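Local coordinates for fructosyl amine:oxygen oxidoreductase (Neosartorya fumigata, PDB 4WCT), which probably catalyses the FAD-dependent oxidative deglycation of fructosyl amines (Amadori products), with molecular oxygen as electron acceptor, at residues S39-L44 / L195-V200; I370-H373 / L379-A382. All coordinates share one frame; numbering follows the deposited sequence.

Interaction 1: residues S39-L44 / L195-V200; sequences STALHL and LGVRFV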
ATOM      1  N   SER A  39      -2.714  -1.863 -12.570  1.00  9.16           N
ATOM      2  CA  SER A  39      -1.396  -2.075 -13.154  1.00  8.49           C
ATOM      3  C   SER A  39      -1.410  -3.341 -13.994  1.00  8.95           C
ATOM      4  O   SER A  39      -0.858  -3.376 -15.099  1.00  9.83           O
ATOM      5  CB  SER A  39      -0.311  -2.158 -12.079  1.00 10.57           C
ATOM      6  OG  SER A  39       1.001  -2.285 -12.626  1.00  9.76           O
ATOM      7  N   THR A  40      -1.976  -4.415 -13.438  1.00  8.38           N
ATOM      8  CA  THR A  40      -2.058  -5.692 -14.143  1.00  8.80           C
ATOM      9  C   THR A  40      -2.859  -5.555 -15.448  1.00  8.79           C
ATOM     10  O   THR A  40      -2.393  -5.980 -16.513  1.00  9.77           O
ATOM     11  CB  THR A  40      -2.690  -6.753 -13.241  1.00 10.10           C
ATOM     12  OG1 THR A  40      -1.866  -6.968 -12.087  1.00  9.48           O
ATOM     13  CG2 THR A  40      -2.870  -8.059 -13.990  1.00 12.27           C
ATOM     14  N   ALA A  41      -3.966  -4.826 -15.410  1.00  8.46           N
ATOM     15  CA  ALA A  41      -4.807  -4.672 -16.601  1.00 10.29           C
ATOM     16  C   ALA A  41      -3.994  -3.962 -17.694  1.00  9.86           C
ATOM     17  O   ALA A  41      -4.015  -4.350 -18.868  1.00  9.90           O
ATOM     18  CB  ALA A  41      -6.043  -3.872 -16.261  1.00 11.13           C
ATOM     19  N   LEU A  42      -3.297  -2.914 -17.305  1.00  9.22           N
ATOM     20  CA  LEU A  42      -2.471  -2.165 -18.252  1.00 10.33           C
ATOM     21  C   LEU A  42      -1.382  -3.020 -18.874  1.00 10.47           C
ATOM     22  O   LEU A  42      -1.215  -3.032 -20.100  1.00 10.71           O
ATOM     23  CB  LEU A  42      -1.867  -0.940 -17.581  1.00 10.78           C
ATOM     24  CG  LEU A  42      -0.872  -0.132 -18.421  1.00 10.30           C
ATOM     25  CD1 LEU A  42      -1.615   0.550 -19.549  1.00 12.91           C
ATOM     26  CD2 LEU A  42      -0.263   0.866 -17.445  1.00 11.79           C
ATOM     27  N   HIS A  43      -0.662  -3.778 -18.059  1.00  9.09           N
ATOM     28  CA  HIS A  43       0.422  -4.616 -18.576  1.00  9.40           C
ATOM     29  C   HIS A  43      -0.096  -5.743 -19.468  1.00 11.16           C
ATOM     30  O   HIS A  43       0.496  -6.004 -20.515  1.00 11.39           O
ATOM     31  CB  HIS A  43       1.244  -5.189 -17.443  1.00 10.68           C
ATOM     32  CG  HIS A  43       2.233  -4.230 -16.894  1.00 10.46           C
ATOM     33  ND1 HIS A  43       3.558  -4.244 -17.271  1.00 12.33           N
ATOM     34  CD2 HIS A  43       2.113  -3.253 -15.957  1.00 10.57           C
ATOM     35  CE1 HIS A  43       4.197  -3.275 -16.643  1.00 13.81           C
ATOM     36  NE2 HIS A  43       3.345  -2.653 -15.846  1.00 11.91           N
ATOM     37  N   LEU A  44      -1.251  -6.316 -19.133  1.00  9.79           N
ATOM     38  CA  LEU A  44      -1.828  -7.377 -19.987  1.00 10.66           C
ATOM     39  C   LEU A  44      -2.248  -6.778 -21.336  1.00 11.83           C
ATOM     40  O   LEU A  44      -1.911  -7.331 -22.390  1.00 12.12           O
ATOM     41  CB  LEU A  44      -3.035  -8.018 -19.322  1.00 11.47           C
ATOM     42  CG  LEU A  44      -2.724  -8.917 -18.119  1.00 12.09           C
ATOM     43  CD1 LEU A  44      -4.000  -9.358 -17.436  1.00 13.40           C
ATOM     44  CD2 LEU A  44      -1.862 -10.109 -18.524  1.00 13.13           C
ATOM     45  N   LEU A 195      -6.840   0.979 -24.347  1.00 10.16           N
ATOM     46  CA  LEU A 195      -6.235  -0.126 -25.058  1.00 10.94           C
ATOM     47  C   LEU A 195      -7.138  -1.342 -25.170  1.00 11.98           C
ATOM     48  O   LEU A 195      -6.725  -2.376 -25.689  1.00 15.40           O
ATOM     49  CB  LEU A 195      -4.912  -0.515 -24.416  1.00 11.64           C
ATOM     50  CG  LEU A 195      -3.838   0.549 -24.459  1.00 12.49           C
ATOM     51  CD1 LEU A 195      -2.567   0.082 -23.770  1.00 13.24           C
ATOM     52  CD2 LEU A 195      -3.504   0.931 -25.898  1.00 15.66           C
ATOM     53  N   GLY A 196      -8.298  -1.265 -24.528  1.00 10.70           N
ATOM     54  CA  GLY A 196      -9.391  -2.227 -24.778  1.00 13.36           C
ATOM     55  C   GLY A 196      -9.808  -3.139 -23.641  1.00 14.01           C
ATOM     56  O   GLY A 196     -10.675  -4.033 -23.821  1.00 11.97           O
ATOM     57  N   VAL A 197      -9.242  -2.926 -22.451  1.00 11.11           N
ATOM     58  CA  VAL A 197      -9.675  -3.723 -21.280  1.00 10.50           C
ATOM     59  C   VAL A 197     -11.080  -3.310 -20.917  1.00 10.50           C
ATOM     60  O   VAL A 197     -11.421  -2.135 -20.957  1.00 10.99           O
ATOM     61  CB  VAL A 197      -8.705  -3.490 -20.091  1.00 10.78           C
ATOM     62  CG1 VAL A 197      -9.219  -4.187 -18.826  1.00 13.73           C
ATOM     63  CG2 VAL A 197      -7.317  -3.957 -20.520  1.00 12.02           C
ATOM     64  N   ARG A 198     -11.892  -4.289 -20.501  1.00 10.88           N
ATOM     65  CA  ARG A 198     -13.248  -4.049 -20.085  1.00 14.06           C
ATOM     66  C   ARG A 198     -13.340  -4.028 -18.549  1.00 13.43           C
ATOM     67  O   ARG A 198     -12.730  -4.842 -17.890  1.00 15.59           O
ATOM     68  CB  ARG A 198     -14.154  -5.151 -20.620  1.00 17.26           C
ATOM     69  CG  ARG A 198     -15.559  -5.094 -20.047  1.00 28.18           C
ATOM     70  CD  ARG A 198     -16.614  -5.673 -20.992  1.00 40.94           C
ATOM     71  NE  ARG A 198     -17.710  -6.327 -20.265  1.00 46.05           N
ATOM     72  CZ  ARG A 198     -17.720  -7.622 -19.941  1.00 58.76           C
ATOM     73  NH1 ARG A 198     -16.675  -8.399 -20.246  1.00 45.74           N
ATOM     74  NH2 ARG A 198     -18.769  -8.140 -19.311  1.00 49.71           N
ATOM     75  N   PHE A 199     -13.904  -2.957 -18.036  1.00 12.62           N
ATOM     76  CA  PHE A 199     -14.054  -2.745 -16.588  1.00 12.80           C
ATOM     77  C   PHE A 199     -15.526  -2.812 -16.236  1.00 14.61           C
ATOM     78  O   PHE A 199     -16.352  -2.118 -16.834  1.00 16.51           O
ATOM     79  CB  PHE A 199     -13.467  -1.376 -16.185  1.00 12.70           C
ATOM     80  CG  PHE A 199     -11.968  -1.348 -16.146  1.00 12.33           C
ATOM     81  CD1 PHE A 199     -11.240  -1.023 -17.282  1.00 12.38           C
ATOM     82  CD2 PHE A 199     -11.286  -1.525 -14.961  1.00 15.04           C
ATOM     83  CE1 PHE A 199      -9.864  -1.045 -17.263  1.00 12.93           C
ATOM     84  CE2 PHE A 199      -9.908  -1.454 -14.916  1.00 13.43           C
ATOM     85  CZ  PHE A 199      -9.196  -1.183 -16.064  1.00 14.44           C
ATOM     86  N   VAL A 200     -15.865  -3.725 -15.331  1.00 12.64           N
ATOM     87  CA  VAL A 200     -17.210  -3.817 -14.759  1.00 11.97           C
ATOM     88  C   VAL A 200     -17.156  -3.453 -13.273  1.00 12.36           C
ATOM     89  O   VAL A 200     -16.627  -4.227 -12.450  1.00 12.30           O
ATOM     90  CB  VAL A 200     -17.731  -5.245 -14.906  1.00 13.92           C
ATOM     91  CG1 VAL A 200     -19.115  -5.391 -14.264  1.00 15.06           C
ATOM     92  CG2 VAL A 200     -17.741  -5.648 -16.368  1.00 16.80           C
TER
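A41 O, a carbonyl of helix 35-46, is met by V197 CG2 at 3.7 Å, the closest approach in a contact that is purely van der Waals. The methyl of A41 points at segment 195-200 and is shared between two partners: CB lies 4.1 Å from V197 CG1 and equally far from F199 CZ, the end of a ring that the methyl approaches obliquely. The valine thus divides its branches: CG1, anti to the backbone N (chi1 174°), goes to the alanine methyl, and CG2, anti to the carbonyl carbon, to A41 O. A looser touch joins two leucines, L42 CD1 and L195 CD1 at 4.4 Å; the CB of L42 points off the contact, and the branch has to fold back to reach its partner. G196, with positive phi (115°), closes the preceding helix in a Schellman motif and turns the chain into the strand. That helix, 181-194, completes the packing: A192 touches A41, V197 and F199, and F189 meets the F199 ring edge-to-face. A GxGxxG sequence runs into the start of helix 35-46, consistent with a Rossmann-type dinucleotide-binding fold. Helix 393-404 packs against it through S39, T40 and L44, with S39 OG hydrogen-bonded to M393 O and G397 N, and strand 198-201 pairs with strand 52-56 at the edge of the six-stranded sheet.

Interaction 2: residues I370-H373 / L379-A382; sequences IDRH and LLVA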
ATOM      1  N   ILE A 370       2.565 -13.435  -4.746  1.00  8.51           N
ATOM      2  CA  ILE A 370       2.201 -13.394  -6.153  1.00  9.11           C
ATOM      3  C   ILE A 370       2.588 -14.745  -6.731  1.00 10.47           C
ATOM      4  O   ILE A 370       3.779 -15.040  -6.852  1.00 11.41           O
ATOM      5  CB  ILE A 370       2.953 -12.294  -6.919  1.00 10.79           C
ATOM      6  CG1 ILE A 370       2.627 -10.916  -6.370  1.00 11.89           C
ATOM      7  CG2 ILE A 370       2.602 -12.334  -8.393  1.00 10.35           C
ATOM      8  CD1 ILE A 370       3.572  -9.867  -6.894  1.00 10.56           C
ATOM      9  N   ASP A 371       1.589 -15.587  -6.988  1.00 10.07           N
ATOM     10  CA  ASP A 371       1.857 -16.961  -7.428  1.00 11.03           C
ATOM     11  C   ASP A 371       0.596 -17.591  -7.970  1.00 14.13           C
ATOM     12  O   ASP A 371      -0.500 -17.214  -7.610  1.00 12.38           O
ATOM     13  CB  ASP A 371       2.363 -17.787  -6.245  1.00 10.44           C
ATOM     14  CG  ASP A 371       3.158 -19.022  -6.666  1.00 13.58           C
ATOM     15  OD1 ASP A 371       3.374 -19.259  -7.892  1.00 13.60           O
ATOM     16  OD2 ASP A 371       3.631 -19.715  -5.745  1.00 12.92           O
ATOM     17  N   ARG A 372       0.777 -18.621  -8.790  1.00 13.65           N
ATOM     18  CA  ARG A 372      -0.304 -19.513  -9.141  1.00 14.64           C
ATOM     19  C   ARG A 372      -0.642 -20.427  -7.994  1.00 14.34           C
ATOM     20  O   ARG A 372       0.226 -20.812  -7.238  1.00 17.14           O
ATOM     21  CB  ARG A 372       0.090 -20.312 -10.392  1.00 18.33           C
ATOM     22  CG  ARG A 372       0.551 -19.406 -11.535  1.00 28.86           C
ATOM     23  CD  ARG A 372       1.247 -20.162 -12.670  1.00 36.81           C
ATOM     24  NE  ARG A 372       0.417 -21.261 -13.144  1.00 47.52           N
ATOM     25  CZ  ARG A 372      -0.156 -21.311 -14.344  1.00 63.70           C
ATOM     26  NH1 ARG A 372       0.045 -20.333 -15.221  1.00 77.01           N
ATOM     27  NH2 ARG A 372      -0.925 -22.347 -14.670  1.00 52.81           N
ATOM     28  N   HIS A 373      -1.922 -20.672  -7.793  1.00 13.23           N
ATOM     29  CA  HIS A 373      -2.383 -21.504  -6.683  1.00 12.76           C
ATOM     30  C   HIS A 373      -2.019 -22.971  -6.987  1.00 15.79           C
ATOM     31  O   HIS A 373      -2.310 -23.466  -8.075  1.00 17.47           O
ATOM     32  CB  HIS A 373      -3.889 -21.357  -6.534  1.00 14.27           C
ATOM     33  CG  HIS A 373      -4.422 -21.899  -5.254  1.00 14.83           C
ATOM     34  ND1 HIS A 373      -4.297 -23.225  -4.904  1.00 16.78           N
ATOM     35  CD2 HIS A 373      -4.924 -21.272  -4.160  1.00 16.49           C
ATOM     36  CE1 HIS A 373      -4.707 -23.395  -3.658  1.00 19.31           C
ATOM     37  NE2 HIS A 373      -5.182 -22.242  -3.221  1.00 18.76           N
ATOM     38  N   LEU A 379      -5.841 -20.082 -11.269  1.00 12.10           N
ATOM     39  CA  LEU A 379      -5.935 -18.935 -10.370  1.00 11.33           C
ATOM     40  C   LEU A 379      -4.531 -18.407 -10.108  1.00 13.01           C
ATOM     41  O   LEU A 379      -3.660 -19.139  -9.637  1.00 12.54           O
ATOM     42  CB  LEU A 379      -6.588 -19.363  -9.049  1.00 11.85           C
ATOM     43  CG  LEU A 379      -6.614 -18.293  -7.959  1.00 11.93           C
ATOM     44  CD1 LEU A 379      -7.577 -17.174  -8.329  1.00 14.05           C
ATOM     45  CD2 LEU A 379      -7.054 -18.933  -6.656  1.00 14.01           C
ATOM     46  N   LEU A 380      -4.373 -17.100 -10.272  1.00 10.68           N
ATOM     47  CA  LEU A 380      -3.172 -16.391  -9.859  1.00 11.63           C
ATOM     48  C   LEU A 380      -3.557 -15.397  -8.766  1.00 10.66           C
ATOM     49  O   LEU A 380      -4.543 -14.703  -8.911  1.00 12.97           O
ATOM     50  CB  LEU A 380      -2.605 -15.621 -11.035  1.00 13.15           C
ATOM     51  CG  LEU A 380      -1.358 -14.784 -10.770  1.00 14.48           C
ATOM     52  CD1 LEU A 380      -0.136 -15.652 -10.528  1.00 19.74           C
ATOM     53  CD2 LEU A 380      -1.127 -13.896 -11.966  1.00 17.24           C
ATOM     54  N   VAL A 381      -2.904 -15.495  -7.629  1.00 10.76           N
ATOM     55  CA  VAL A 381      -3.101 -14.508  -6.547  1.00 11.21           C
ATOM     56  C   VAL A 381      -2.020 -13.425  -6.636  1.00  9.90           C
ATOM     57  O   VAL A 381      -0.868 -13.703  -6.910  1.00 10.84           O
ATOM     58  CB  VAL A 381      -3.138 -15.172  -5.141  1.00 10.73           C
ATOM     59  CG1 VAL A 381      -4.250 -16.206  -5.053  1.00 12.25           C
ATOM     60  CG2 VAL A 381      -1.800 -15.793  -4.749  1.00 11.34           C
ATOM     61  N   ALA A 382      -2.416 -12.185  -6.381  1.00  8.77           N
ATOM     62  CA  ALA A 382      -1.493 -11.056  -6.363  1.00  9.22           C
ATOM     63  C   ALA A 382      -1.947 -10.108  -5.258  1.00  9.55           C
ATOM     64  O   ALA A 382      -2.777  -9.227  -5.460  1.00  8.39           O
ATOM     65  CB  ALA A 382      -1.448 -10.360  -7.726  1.00 10.80           C
TER
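D371 and V381 form the hydrogen-bonded pair of an antiparallel ladder, each giving its amide to the other's carbonyl. D371 N lies 3.1 Å from V381 O, and V381 N reaches D371 O at 3.0 Å. A third bond, H373 N to L379 O at 3.0 Å, is the straightest of the three, with 167° at the hydrogen. CA-H groups also approach these acceptors, notably I370 CA at 3.2 Å from V381 O.

Side chains then close over the ladder. L380 CD1 and V381 CG2 both press on D371 O, at 3.3 and 3.4 Å, and their side chains leave on different faces of the sheet. With V381 CG1 anti to the carbonyl carbon (chi1 -59°), CG2 is left between the backbone N and the carbonyl carbon, on the side of D371 O. On the face bearing L380, the leucine methyl also touches R372 CG at 3.9 Å, the two side chains crossing at about a right angle, and I370 packs on A382. Beyond the last bridge, L379 CD2 contacts both CB and CD2 of H373.

Further out, D371 OD2 accepts a hydrogen bond from W418 N, while OD1 takes a weak one from R372 N. H373 ND1 bonds to E375 N in the connecting turn, and its ring meets those of H376 and W418. I400, A403 and L404 of helix 393-404 lie on L380. Strand 369-372 is outermost in the six-stranded sheet; strand 379-383 also bonds strand 233-236, through L380 and A382.

Methyls from two faces of the sheet flank D371 O, which may favour its bond to V381 N. The D371 carboxylate ties the edge strand to W418 N, next to the backbone bond of I370 with V416.

How the interactions relate
From the N terminus, the chain passes through helix 35-46 and runs some 150 residues before segment 195-200 returns to it, so interaction 1 closes a long loop. Interaction 2 opens well afterwards and closes a short hairpin of five intervening residues; the two loops follow in series, neither nesting nor crossing. Their centres are 18 Å apart and their nearest atoms about 6 Å. Both reach the same six-stranded sheet, whose outermost strands are 198-201 and 369-372, and helix 393-404 links them by packing against both segments 39-44 and 379-382. The side chains of F199 and A382 lie about 9 Å and about 7 Å from the bound FAD.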